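Local coordinates for type IV pilus secretin PilQ family protein (Vibrio cholerae, PDB 6W6M) that probably forms the outer-membrane secretin channel of the type IVa competence pilus in Vibrio cholerae, through which the pilus passes during natural transformation, at residues A[335-340]-A[382-387]; A[340-345]-A[405-410]; A[526-531]-A[553-558]. All coordinates share one frame; numbering follows the deposited sequence.

Interaction 1: residues A[335-340]-A[382-387]; sequences LEELGV and LASTSA
Val340 and Leu382 form an antiparallel hydrogen-bonded pair at the point where the chain leaves short strand 380-382 and runs on as a loop beside long strand 320-347 of the secretin β-barrel wall. Val340 N donates to Leu382 O over 2.9 Å, and Leu382 N returns a bond to Val340 O over 3.0 Å. In the first of these, Val340 N stands above the plane of the Leu382 carbonyl, 57° out of it. Gly339, just before Val340, has no side chain, and its CA lies 4.4 Å from that of Ala383, where the backbones run close.

Glu337 carries the side-chain half of the contact. Its CB points at the loop and lies at the limit of contact with Ser384 OG. CG, anti to the backbone N (chi1 -169°), comes nearer to that hydroxyl, at 3.7 Å, and the extended chain then carries the carboxylate in among the polar residues. CD lies nearest Ser384 OG, with Thr385 N next. OE1 accepts a weak hydrogen bond from Ser384 OG, and OE2 accepts another weak one from Thr385 N, 3.3 Å away. A buried carboxylate needs such company, and Arg550, packed against Glu337 and bonded to Ala383 O, may also offset its charge. Serine suits its place by offering a hydroxyl on a short side chain, while Thr385 contributes its backbone N-H. Ser384 N bonds in turn to Ser410 OG of strand 404-429. Ser386 closes the group: its OG donates to Thr385 O over 2.7 Å and lies 2.9 Å from Glu337 OE1.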
ATOM      1  N   LEU A 335     -55.356  34.019  -2.664  1.00 75.71           N
ATOM      2  CA  LEU A 335     -55.342  33.757  -1.223  1.00 75.71           C
ATOM      3  C   LEU A 335     -56.325  34.682  -0.522  1.00 75.71           C
ATOM      4  O   LEU A 335     -56.466  35.839  -0.928  1.00 75.71           O
ATOM      5  CB  LEU A 335     -53.938  33.948  -0.674  1.00 75.71           C
ATOM      6  CG  LEU A 335     -53.657  33.550   0.765  1.00 75.71           C
ATOM      7  CD1 LEU A 335     -52.257  33.050   0.889  1.00 75.71           C
ATOM      8  CD2 LEU A 335     -53.844  34.738   1.653  1.00 75.71           C
ATOM      9  N   GLU A 336     -56.992  34.186   0.530  1.00 77.93           N
ATOM     10  CA  GLU A 336     -57.913  34.992   1.324  1.00 77.93           C
ATOM     11  C   GLU A 336     -58.013  34.492   2.762  1.00 77.93           C
ATOM     12  O   GLU A 336     -58.124  33.289   3.009  1.00 77.93           O
ATOM     13  CB  GLU A 336     -59.285  34.995   0.697  1.00 77.93           C
ATOM     14  CG  GLU A 336     -60.273  35.858   1.411  1.00 77.93           C
ATOM     15  CD  GLU A 336     -61.607  35.865   0.723  1.00 77.93           C
ATOM     16  OE1 GLU A 336     -61.743  35.153  -0.294  1.00 77.93           O
ATOM     17  OE2 GLU A 336     -62.521  36.574   1.191  1.00 77.93           O
ATOM     18  N   GLU A 337     -58.009  35.428   3.708  1.00 79.75           N
ATOM     19  CA  GLU A 337     -58.089  35.089   5.127  1.00 79.75           C
ATOM     20  C   GLU A 337     -58.924  36.080   5.945  1.00 79.75           C
ATOM     21  O   GLU A 337     -58.823  37.288   5.763  1.00 79.75           O
ATOM     22  CB  GLU A 337     -56.682  34.991   5.712  1.00 79.75           C
ATOM     23  CG  GLU A 337     -56.628  34.389   7.103  1.00 79.75           C
ATOM     24  CD  GLU A 337     -55.214  34.302   7.639  1.00 79.75           C
ATOM     25  OE1 GLU A 337     -54.327  34.985   7.086  1.00 79.75           O
ATOM     26  OE2 GLU A 337     -54.989  33.554   8.614  1.00 79.75           O
ATOM     27  N   LEU A 338     -59.743  35.550   6.848  1.00 77.43           N
ATOM     28  CA  LEU A 338     -60.602  36.345   7.723  1.00 77.43           C
ATOM     29  C   LEU A 338     -60.416  35.944   9.183  1.00 77.43           C
ATOM     30  O   LEU A 338     -60.368  34.759   9.503  1.00 77.43           O
ATOM     31  CB  LEU A 338     -62.075  36.171   7.357  1.00 77.43           C
ATOM     32  CG  LEU A 338     -62.616  36.646   6.013  1.00 77.43           C
ATOM     33  CD1 LEU A 338     -64.045  36.230   5.846  1.00 77.43           C
ATOM     34  CD2 LEU A 338     -62.494  38.131   5.840  1.00 77.43           C
ATOM     35  N   GLY A 339     -60.356  36.920  10.086  1.00 79.31           N
ATOM     36  CA  GLY A 339     -60.127  36.601  11.484  1.00 79.31           C
ATOM     37  C   GLY A 339     -60.767  37.598  12.421  1.00 79.31           C
ATOM     38  O   GLY A 339     -61.041  38.739  12.044  1.00 79.31           O
ATOM     39  N   VAL A 340     -60.986  37.167  13.667  1.00 80.30           N
ATOM     40  CA  VAL A 340     -61.725  37.948  14.654  1.00 80.30           C
ATOM     41  C   VAL A 340     -61.099  37.811  16.035  1.00 80.30           C
ATOM     42  O   VAL A 340     -60.671  36.732  16.450  1.00 80.30           O
ATOM     43  CB  VAL A 340     -63.213  37.540  14.701  1.00 80.30           C
ATOM     44  CG1 VAL A 340     -63.924  38.266  15.800  1.00 80.30           C
ATOM     45  CG2 VAL A 340     -63.885  37.853  13.398  1.00 80.30           C
ATOM     46  N   LEU A 382     -58.648  34.748  17.315  1.00 80.97           N
ATOM     47  CA  LEU A 382     -58.523  34.074  16.033  1.00 80.97           C
ATOM     48  C   LEU A 382     -58.157  35.078  14.955  1.00 80.97           C
ATOM     49  O   LEU A 382     -58.822  35.198  13.926  1.00 80.97           O
ATOM     50  CB  LEU A 382     -59.813  33.340  15.695  1.00 80.97           C
ATOM     51  CG  LEU A 382     -60.196  32.243  16.688  1.00 80.97           C
ATOM     52  CD1 LEU A 382     -61.501  31.610  16.319  1.00 80.97           C
ATOM     53  CD2 LEU A 382     -59.112  31.198  16.769  1.00 80.97           C
ATOM     54  N   ALA A 383     -57.116  35.861  15.212  1.00 82.35           N
ATOM     55  CA  ALA A 383     -56.726  36.921  14.297  1.00 82.35           C
ATOM     56  C   ALA A 383     -56.117  36.359  13.019  1.00 82.35           C
ATOM     57  O   ALA A 383     -55.410  35.351  13.032  1.00 82.35           O
ATOM     58  CB  ALA A 383     -55.726  37.858  14.964  1.00 82.35           C
ATOM     59  N   SER A 384     -56.387  37.041  11.909  1.00 83.29           N
ATOM     60  CA  SER A 384     -55.753  36.711  10.640  1.00 83.29           C
ATOM     61  C   SER A 384     -54.248  36.899  10.740  1.00 83.29           C
ATOM     62  O   SER A 384     -53.764  38.009  10.970  1.00 83.29           O
ATOM     63  CB  SER A 384     -56.322  37.584   9.527  1.00 83.29           C
ATOM     64  OG  SER A 384     -55.431  37.655   8.436  1.00 83.29           O
ATOM     65  N   THR A 385     -53.510  35.812  10.553  1.00 87.91           N
ATOM     66  CA  THR A 385     -52.068  35.779  10.781  1.00 87.91           C
ATOM     67  C   THR A 385     -51.342  35.989   9.458  1.00 87.91           C
ATOM     68  O   THR A 385     -51.139  35.044   8.693  1.00 87.91           O
ATOM     69  CB  THR A 385     -51.660  34.458  11.425  1.00 87.91           C
ATOM     70  OG1 THR A 385     -52.040  33.374  10.571  1.00 87.91           O
ATOM     71  CG2 THR A 385     -52.330  34.297  12.780  1.00 87.91           C
ATOM     72  N   SER A 386     -50.938  37.225   9.202  1.00 87.92           N
ATOM     73  CA  SER A 386     -50.204  37.593   7.996  1.00 87.92           C
ATOM     74  C   SER A 386     -49.494  38.906   8.285  1.00 87.92           C
ATOM     75  O   SER A 386     -49.626  39.477   9.369  1.00 87.92           O
ATOM     76  CB  SER A 386     -51.124  37.716   6.783  1.00 87.92           C
ATOM     77  OG  SER A 386     -51.867  36.532   6.583  1.00 87.92           O
ATOM     78  N   ALA A 387     -48.733  39.381   7.304  1.00 89.09           N
ATOM     79  CA  ALA A 387     -48.012  40.637   7.450  1.00 89.09           C
ATOM     80  C   ALA A 387     -48.699  41.808   6.763  1.00 89.09           C
ATOM     81  O   ALA A 387     -48.355  42.960   7.046  1.00 89.09           O
ATOM     82  CB  ALA A 387     -46.587  40.497   6.905  1.00 89.09           C
TER

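Interaction 2: residues A[340-345]-A[405-410]; sequences VRWGVM and LDLELS
Val340 to Val344 pair with Leu409 to Leu405 as neighbouring antiparallel strands of the secretin β-barrel wall, their segment axes 4.7 Å apart and 179° from parallel. Arg341 and Glu408 exchange two backbone hydrogen bonds, and Gly343 and Asp406 exchange two more, so these are the hydrogen-bonded pairs. The alternating non-hydrogen-bonded pairs put Val340, Trp342, Val344, Leu405, Leu407 and Leu409 on one face, while Arg341, Asp406 and Glu408 occupy the other.

On that polar face, Arg341 and Glu408 add a salt bridge to their backbone bonds. The two side chains lie side by side and point the same way. Glu408 is extended, with CG anti to the backbone N (chi1 -177°), whereas the arginine chain bends at chi3 (55°). Arg341 NH2 donates to Glu408 OE1 over 2.9 Å, reaching that oxygen on its syn side and meeting it at the edge of the guanidinium. The long arginine chain reaches Glu408 and still lies at a subunit boundary: Arg341 and Glu408 both pack on Ile357 of a neighbouring subunit, and Glu358 of that subunit forms a long, weak ion pair with Arg341.

The apolar face is built from branched aliphatic groups and one indole. Leu407 CD1 touches Trp342 CB at 3.5 Å and also meets CG and CD1 of the indole, each at 4.0 Å. It crosses obliquely to Val340 too, where CD1 lies 4.1 Å from CG1. Val340 and Leu409 instead stand side by side, CG2 against CD2. The end of the tryptophan side chain leads away from strand 405-410; Trp342 packs on Val380, and its NE1 makes a weak hydrogen bond to Leu547 O. Val340 CG1 lies at the edge of that ring, in its plane.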
ATOM      1  N   VAL A 340     -60.986  37.167  13.667  1.00 80.30           N
ATOM      2  CA  VAL A 340     -61.725  37.948  14.654  1.00 80.30           C
ATOM      3  C   VAL A 340     -61.099  37.811  16.035  1.00 80.30           C
ATOM      4  O   VAL A 340     -60.671  36.732  16.450  1.00 80.30           O
ATOM      5  CB  VAL A 340     -63.213  37.540  14.701  1.00 80.30           C
ATOM      6  CG1 VAL A 340     -63.924  38.266  15.800  1.00 80.30           C
ATOM      7  CG2 VAL A 340     -63.885  37.853  13.398  1.00 80.30           C
ATOM      8  N   ARG A 341     -61.092  38.917  16.775  1.00 85.05           N
ATOM      9  CA  ARG A 341     -60.474  38.949  18.096  1.00 85.05           C
ATOM     10  C   ARG A 341     -61.378  39.766  19.011  1.00 85.05           C
ATOM     11  O   ARG A 341     -61.500  40.973  18.812  1.00 85.05           O
ATOM     12  CB  ARG A 341     -59.087  39.568  17.998  1.00 85.05           C
ATOM     13  CG  ARG A 341     -58.024  38.911  18.821  1.00 85.05           C
ATOM     14  CD  ARG A 341     -56.672  39.156  18.212  1.00 85.05           C
ATOM     15  NE  ARG A 341     -56.398  40.572  18.026  1.00 85.05           N
ATOM     16  CZ  ARG A 341     -55.455  41.241  18.676  1.00 85.05           C
ATOM     17  NH1 ARG A 341     -54.686  40.618  19.552  1.00 85.05           N
ATOM     18  NH2 ARG A 341     -55.275  42.531  18.442  1.00 85.05           N
ATOM     19  N   TRP A 342     -62.011  39.144  20.002  1.00 85.24           N
ATOM     20  CA  TRP A 342     -62.852  39.942  20.890  1.00 85.24           C
ATOM     21  C   TRP A 342     -62.760  39.472  22.330  1.00 85.24           C
ATOM     22  O   TRP A 342     -62.389  38.334  22.619  1.00 85.24           O
ATOM     23  CB  TRP A 342     -64.319  39.970  20.450  1.00 85.24           C
ATOM     24  CG  TRP A 342     -65.053  38.680  20.473  1.00 85.24           C
ATOM     25  CD1 TRP A 342     -65.313  37.883  19.411  1.00 85.24           C
ATOM     26  CD2 TRP A 342     -65.674  38.059  21.601  1.00 85.24           C
ATOM     27  NE1 TRP A 342     -66.037  36.795  19.801  1.00 85.24           N
ATOM     28  CE2 TRP A 342     -66.274  36.878  21.146  1.00 85.24           C
ATOM     29  CE3 TRP A 342     -65.776  38.386  22.956  1.00 85.24           C
ATOM     30  CZ2 TRP A 342     -66.965  36.014  21.995  1.00 85.24           C
ATOM     31  CZ3 TRP A 342     -66.460  37.530  23.797  1.00 85.24           C
ATOM     32  CH2 TRP A 342     -67.043  36.359  23.315  1.00 85.24           C
ATOM     33  N   GLY A 343     -63.132  40.380  23.230  1.00 89.08           N
ATOM     34  CA  GLY A 343     -63.042  40.116  24.655  1.00 89.08           C
ATOM     35  C   GLY A 343     -64.033  40.931  25.455  1.00 89.08           C
ATOM     36  O   GLY A 343     -64.510  41.978  25.006  1.00 89.08           O
ATOM     37  N   VAL A 344     -64.340  40.448  26.658  1.00 91.17           N
ATOM     38  CA  VAL A 344     -65.269  41.109  27.561  1.00 91.17           C
ATOM     39  C   VAL A 344     -64.687  41.088  28.968  1.00 91.17           C
ATOM     40  O   VAL A 344     -63.807  40.291  29.290  1.00 91.17           O
ATOM     41  CB  VAL A 344     -66.665  40.456  27.550  1.00 91.17           C
ATOM     42  CG1 VAL A 344     -67.561  41.092  28.585  1.00 91.17           C
ATOM     43  CG2 VAL A 344     -67.287  40.572  26.188  1.00 91.17           C
ATOM     44  N   MET A 345     -65.180  41.993  29.808  1.00 96.42           N
ATOM     45  CA  MET A 345     -64.690  42.075  31.182  1.00 96.42           C
ATOM     46  C   MET A 345     -65.719  42.822  32.009  1.00 96.42           C
ATOM     47  O   MET A 345     -65.960  44.002  31.757  1.00 96.42           O
ATOM     48  CB  MET A 345     -63.342  42.786  31.214  1.00 96.42           C
ATOM     49  CG  MET A 345     -62.700  42.873  32.560  1.00 96.42           C
ATOM     50  SD  MET A 345     -61.072  43.625  32.447  1.00 96.42           S
ATOM     51  CE  MET A 345     -60.093  42.270  31.832  1.00 96.42           C
ATOM     52  N   LEU A 405     -65.694  46.106  26.803  1.00 92.97           N
ATOM     53  CA  LEU A 405     -65.819  45.118  25.740  1.00 92.97           C
ATOM     54  C   LEU A 405     -65.118  45.605  24.480  1.00 92.97           C
ATOM     55  O   LEU A 405     -65.273  46.761  24.084  1.00 92.97           O
ATOM     56  CB  LEU A 405     -67.286  44.786  25.457  1.00 92.97           C
ATOM     57  CG  LEU A 405     -67.682  43.656  24.519  1.00 92.97           C
ATOM     58  CD1 LEU A 405     -68.979  43.000  24.973  1.00 92.97           C
ATOM     59  CD2 LEU A 405     -67.818  44.192  23.104  1.00 92.97           C
ATOM     60  N   ASP A 406     -64.356  44.703  23.853  1.00 91.34           N
ATOM     61  CA  ASP A 406     -63.545  44.993  22.676  1.00 91.34           C
ATOM     62  C   ASP A 406     -63.865  44.024  21.545  1.00 91.34           C
ATOM     63  O   ASP A 406     -64.084  42.833  21.785  1.00 91.34           O
ATOM     64  CB  ASP A 406     -62.065  44.876  22.996  1.00 91.34           C
ATOM     65  CG  ASP A 406     -61.570  45.984  23.872  1.00 91.34           C
ATOM     66  OD1 ASP A 406     -62.392  46.605  24.567  1.00 91.34           O
ATOM     67  OD2 ASP A 406     -60.356  46.248  23.856  1.00 91.34           O
ATOM     68  N   LEU A 407     -63.831  44.529  20.306  1.00 84.27           N
ATOM     69  CA  LEU A 407     -64.079  43.697  19.132  1.00 84.27           C
ATOM     70  C   LEU A 407     -63.259  44.176  17.946  1.00 84.27           C
ATOM     71  O   LEU A 407     -63.442  45.307  17.501  1.00 84.27           O
ATOM     72  CB  LEU A 407     -65.563  43.705  18.760  1.00 84.27           C
ATOM     73  CG  LEU A 407     -65.989  42.937  17.507  1.00 84.27           C
ATOM     74  CD1 LEU A 407     -65.714  41.463  17.651  1.00 84.27           C
ATOM     75  CD2 LEU A 407     -67.454  43.154  17.219  1.00 84.27           C
ATOM     76  N   GLU A 408     -62.404  43.307  17.398  1.00 82.91           N
ATOM     77  CA  GLU A 408     -61.560  43.636  16.253  1.00 82.91           C
ATOM     78  C   GLU A 408     -61.754  42.628  15.130  1.00 82.91           C
ATOM     79  O   GLU A 408     -61.794  41.419  15.375  1.00 82.91           O
ATOM     80  CB  GLU A 408     -60.088  43.670  16.644  1.00 82.91           C
ATOM     81  CG  GLU A 408     -59.176  44.074  15.513  1.00 82.91           C
ATOM     82  CD  GLU A 408     -57.724  44.150  15.930  1.00 82.91           C
ATOM     83  OE1 GLU A 408     -57.425  43.849  17.099  1.00 82.91           O
ATOM     84  OE2 GLU A 408     -56.872  44.498  15.085  1.00 82.91           O
ATOM     85  N   LEU A 409     -61.853  43.114  13.875  1.00 80.14           N
ATOM     86  CA  LEU A 409     -61.926  42.295  12.677  1.00 80.14           C
ATOM     87  C   LEU A 409     -60.667  42.488  11.849  1.00 80.14           C
ATOM     88  O   LEU A 409     -60.092  43.577  11.829  1.00 80.14           O
ATOM     89  CB  LEU A 409     -63.139  42.666  11.833  1.00 80.14           C
ATOM     90  CG  LEU A 409     -64.509  42.406  12.444  1.00 80.14           C
ATOM     91  CD1 LEU A 409     -65.584  42.960  11.548  1.00 80.14           C
ATOM     92  CD2 LEU A 409     -64.725  40.929  12.663  1.00 80.14           C
ATOM     93  N   SER A 410     -60.241  41.450  11.178  1.00 78.53           N
ATOM     94  CA  SER A 410     -59.083  41.574  10.303  1.00 78.53           C
ATOM     95  C   SER A 410     -59.258  40.689   9.082  1.00 78.53           C
ATOM     96  O   SER A 410     -59.945  39.670   9.130  1.00 78.53           O
ATOM     97  CB  SER A 410     -57.785  41.227  11.028  1.00 78.53           C
ATOM     98  OG  SER A 410     -57.782  39.876  11.424  1.00 78.53           O
TER

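Interaction 3: residues A[526-531]-A[553-558]; sequences HSINNS and EQMGKS
The imidazole of His526 presents its edge to the sulfur of Met555, a Met-aromatic contact with SD 5.1 Å from the ring centroid and 78° off the ring normal. His526 CG is anti to the backbone N (chi1 -178°), and the ring's CE1 lies 4.0 Å from Met555 CG. ND1 is 3.2 Å from Gly556 O, and Lys557 CE approaches the same nitrogen obliquely. Further along this face, the Asn530 amide and the Glu553 carboxylate stand side by side with their planes 43° apart, Asn530 OD1 resting 3.5 Å from Glu553 CG. Between the two groups, Ile528 CG1 packs on Met555 CG at 4.1 Å.

The backbones form a regular antiparallel β ladder of the secretin barrel wall. Ser527 with Gly556 and Asn529 with Gln554 are the hydrogen-bonded pairs, each joined by two N-H to O bonds of 2.9 to 3.0 Å. Opposite the face of His526 lie Ser527, Asn529 and Gln554, the last bonded through OE1 to Tyr552 OH. The far edge of 526-531 pairs with a strand of a neighbouring subunit, so the sheet continues across the interface.

Mostly polar and flexible side chains suit a ladder near the surface, where their ends need no dry interior. With His526 ND1 and Lys557 NZ 5.0 Å apart, the lysine would probably disfavour a protonated imidazole. Cohesion rests chiefly on the four backbone bonds, with methionine and isoleucine supplying a small apolar patch among polar neighbours.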
ATOM      1  N   HIS A 526     -52.349  21.875 -10.271  1.00 63.89           N
ATOM      2  CA  HIS A 526     -53.443  22.609  -9.660  1.00 63.89           C
ATOM      3  C   HIS A 526     -53.509  22.257  -8.181  1.00 63.89           C
ATOM      4  O   HIS A 526     -53.198  21.134  -7.799  1.00 63.89           O
ATOM      5  CB  HIS A 526     -54.754  22.280 -10.357  1.00 63.89           C
ATOM      6  CG  HIS A 526     -55.923  23.030  -9.820  1.00 63.89           C
ATOM      7  ND1 HIS A 526     -56.011  24.401  -9.868  1.00 63.89           N
ATOM      8  CD2 HIS A 526     -57.061  22.600  -9.235  1.00 63.89           C
ATOM      9  CE1 HIS A 526     -57.152  24.784  -9.330  1.00 63.89           C
ATOM     10  NE2 HIS A 526     -57.807  23.710  -8.937  1.00 63.89           N
ATOM     11  N   SER A 527     -53.900  23.215  -7.342  1.00 66.21           N
ATOM     12  CA  SER A 527     -54.030  22.900  -5.921  1.00 66.21           C
ATOM     13  C   SER A 527     -55.018  23.837  -5.240  1.00 66.21           C
ATOM     14  O   SER A 527     -55.146  24.994  -5.632  1.00 66.21           O
ATOM     15  CB  SER A 527     -52.681  22.968  -5.207  1.00 66.21           C
ATOM     16  OG  SER A 527     -52.165  24.277  -5.232  1.00 66.21           O
ATOM     17  N   ILE A 528     -55.698  23.326  -4.211  1.00 68.06           N
ATOM     18  CA  ILE A 528     -56.734  24.047  -3.476  1.00 68.06           C
ATOM     19  C   ILE A 528     -56.657  23.675  -2.003  1.00 68.06           C
ATOM     20  O   ILE A 528     -56.631  22.492  -1.665  1.00 68.06           O
ATOM     21  CB  ILE A 528     -58.142  23.726  -4.019  1.00 68.06           C
ATOM     22  CG1 ILE A 528     -58.313  24.246  -5.437  1.00 68.06           C
ATOM     23  CG2 ILE A 528     -59.193  24.359  -3.168  1.00 68.06           C
ATOM     24  CD1 ILE A 528     -59.554  23.742  -6.110  1.00 68.06           C
ATOM     25  N   ASN A 529     -56.662  24.676  -1.122  1.00 72.48           N
ATOM     26  CA  ASN A 529     -56.652  24.442   0.320  1.00 72.48           C
ATOM     27  C   ASN A 529     -57.731  25.266   1.004  1.00 72.48           C
ATOM     28  O   ASN A 529     -57.945  26.426   0.649  1.00 72.48           O
ATOM     29  CB  ASN A 529     -55.315  24.811   0.957  1.00 72.48           C
ATOM     30  CG  ASN A 529     -54.225  23.865   0.599  1.00 72.48           C
ATOM     31  OD1 ASN A 529     -54.479  22.717   0.238  1.00 72.48           O
ATOM     32  ND2 ASN A 529     -52.992  24.338   0.665  1.00 72.48           N
ATOM     33  N   ASN A 530     -58.375  24.678   2.005  1.00 73.66           N
ATOM     34  CA  ASN A 530     -59.368  25.359   2.819  1.00 73.66           C
ATOM     35  C   ASN A 530     -59.146  25.008   4.280  1.00 73.66           C
ATOM     36  O   ASN A 530     -58.708  23.911   4.604  1.00 73.66           O
ATOM     37  CB  ASN A 530     -60.785  24.973   2.409  1.00 73.66           C
ATOM     38  CG  ASN A 530     -61.179  25.549   1.072  1.00 73.66           C
ATOM     39  OD1 ASN A 530     -61.854  26.567   1.002  1.00 73.66           O
ATOM     40  ND2 ASN A 530     -60.767  24.894  -0.001  1.00 73.66           N
ATOM     41  N   SER A 531     -59.462  25.938   5.175  1.00 75.20           N
ATOM     42  CA  SER A 531     -59.315  25.641   6.594  1.00 75.20           C
ATOM     43  C   SER A 531     -60.198  26.562   7.423  1.00 75.20           C
ATOM     44  O   SER A 531     -60.445  27.703   7.035  1.00 75.20           O
ATOM     45  CB  SER A 531     -57.858  25.775   7.034  1.00 75.20           C
ATOM     46  OG  SER A 531     -57.726  25.530   8.419  1.00 75.20           O
ATOM     47  N   GLU A 553     -58.316  30.323   2.859  1.00 76.21           N
ATOM     48  CA  GLU A 553     -58.536  29.678   1.573  1.00 76.21           C
ATOM     49  C   GLU A 553     -57.463  30.061   0.565  1.00 76.21           C
ATOM     50  O   GLU A 553     -57.120  31.237   0.428  1.00 76.21           O
ATOM     51  CB  GLU A 553     -59.893  30.036   1.023  1.00 76.21           C
ATOM     52  CG  GLU A 553     -60.206  29.350  -0.259  1.00 76.21           C
ATOM     53  CD  GLU A 553     -61.582  29.687  -0.759  1.00 76.21           C
ATOM     54  OE1 GLU A 553     -62.265  30.497  -0.099  1.00 76.21           O
ATOM     55  OE2 GLU A 553     -61.988  29.139  -1.805  1.00 76.21           O
ATOM     56  N   GLN A 554     -56.950  29.069  -0.163  1.00 74.51           N
ATOM     57  CA  GLN A 554     -55.844  29.313  -1.078  1.00 74.51           C
ATOM     58  C   GLN A 554     -55.984  28.452  -2.325  1.00 74.51           C
ATOM     59  O   GLN A 554     -56.555  27.366  -2.278  1.00 74.51           O
ATOM     60  CB  GLN A 554     -54.513  29.033  -0.395  1.00 74.51           C
ATOM     61  CG  GLN A 554     -53.329  29.393  -1.220  1.00 74.51           C
ATOM     62  CD  GLN A 554     -52.058  29.259  -0.447  1.00 74.51           C
ATOM     63  OE1 GLN A 554     -52.075  28.979   0.748  1.00 74.51           O
ATOM     64  NE2 GLN A 554     -50.934  29.434  -1.126  1.00 74.51           N
ATOM     65  N   MET A 555     -55.577  28.970  -3.488  1.00 72.14           N
ATOM     66  CA  MET A 555     -55.637  28.233  -4.752  1.00 72.14           C
ATOM     67  C   MET A 555     -54.459  28.581  -5.671  1.00 72.14           C
ATOM     68  O   MET A 555     -54.103  29.748  -5.804  1.00 72.14           O
ATOM     69  CB  MET A 555     -56.956  28.516  -5.472  1.00 72.14           C
ATOM     70  CG  MET A 555     -57.063  27.865  -6.841  1.00 72.14           C
ATOM     71  SD  MET A 555     -58.634  28.144  -7.675  1.00 72.14           S
ATOM     72  CE  MET A 555     -58.477  29.864  -8.146  1.00 72.14           C
ATOM     73  N   GLY A 556     -53.855  27.574  -6.302  1.00 68.70           N
ATOM     74  CA  GLY A 556     -52.732  27.793  -7.202  1.00 68.70           C
ATOM     75  C   GLY A 556     -52.870  26.992  -8.475  1.00 68.70           C
ATOM     76  O   GLY A 556     -53.504  25.935  -8.496  1.00 68.70           O
ATOM     77  N   LYS A 557     -52.257  27.495  -9.545  1.00 67.75           N
ATOM     78  CA  LYS A 557     -52.303  26.809 -10.830  1.00 67.75           C
ATOM     79  C   LYS A 557     -51.046  27.099 -11.634  1.00 67.75           C
ATOM     80  O   LYS A 557     -50.578  28.238 -11.672  1.00 67.75           O
ATOM     81  CB  LYS A 557     -53.531  27.226 -11.628  1.00 67.75           C
ATOM     82  CG  LYS A 557     -53.435  26.885 -13.080  1.00 67.75           C
ATOM     83  CD  LYS A 557     -54.692  27.248 -13.820  1.00 67.75           C
ATOM     84  CE  LYS A 557     -55.825  26.344 -13.425  1.00 67.75           C
ATOM     85  NZ  LYS A 557     -56.980  26.529 -14.330  1.00 67.75           N
ATOM     86  N   SER A 558     -50.515  26.074 -12.298  1.00 65.10           N
ATOM     87  CA  SER A 558     -49.263  26.221 -13.029  1.00 65.10           C
ATOM     88  C   SER A 558     -49.290  25.387 -14.299  1.00 65.10           C
ATOM     89  O   SER A 558     -49.916  24.327 -14.347  1.00 65.10           O
ATOM     90  CB  SER A 558     -48.075  25.809 -12.164  1.00 65.10           C
ATOM     91  OG  SER A 558     -46.875  25.911 -12.890  1.00 65.10           O
TER

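Overall arrangement
All three contacts belong to one antiparallel sheet. Interactions 1 and 2 share Val340 and strand 320-347, and Ser410 ties them together: its backbone O meets Gly339 N and its OG meets Ser384 N. Interaction 3 lies on the neighbouring strand 549-568, where Glu336 N reaches Glu553 O, and on strand 518-534 beyond it; its centre is about 30 Å from that of interaction 2. Interactions 1 and 2 are partly buried, the first gathering loop hydroxyls and an N-H round a buried carboxylate, the second joining two strands with a salt bridge on one face and aliphatic groups on the other. Interaction 3 is a surface ladder, held mainly by backbone, that hands the sheet on to the next subunit.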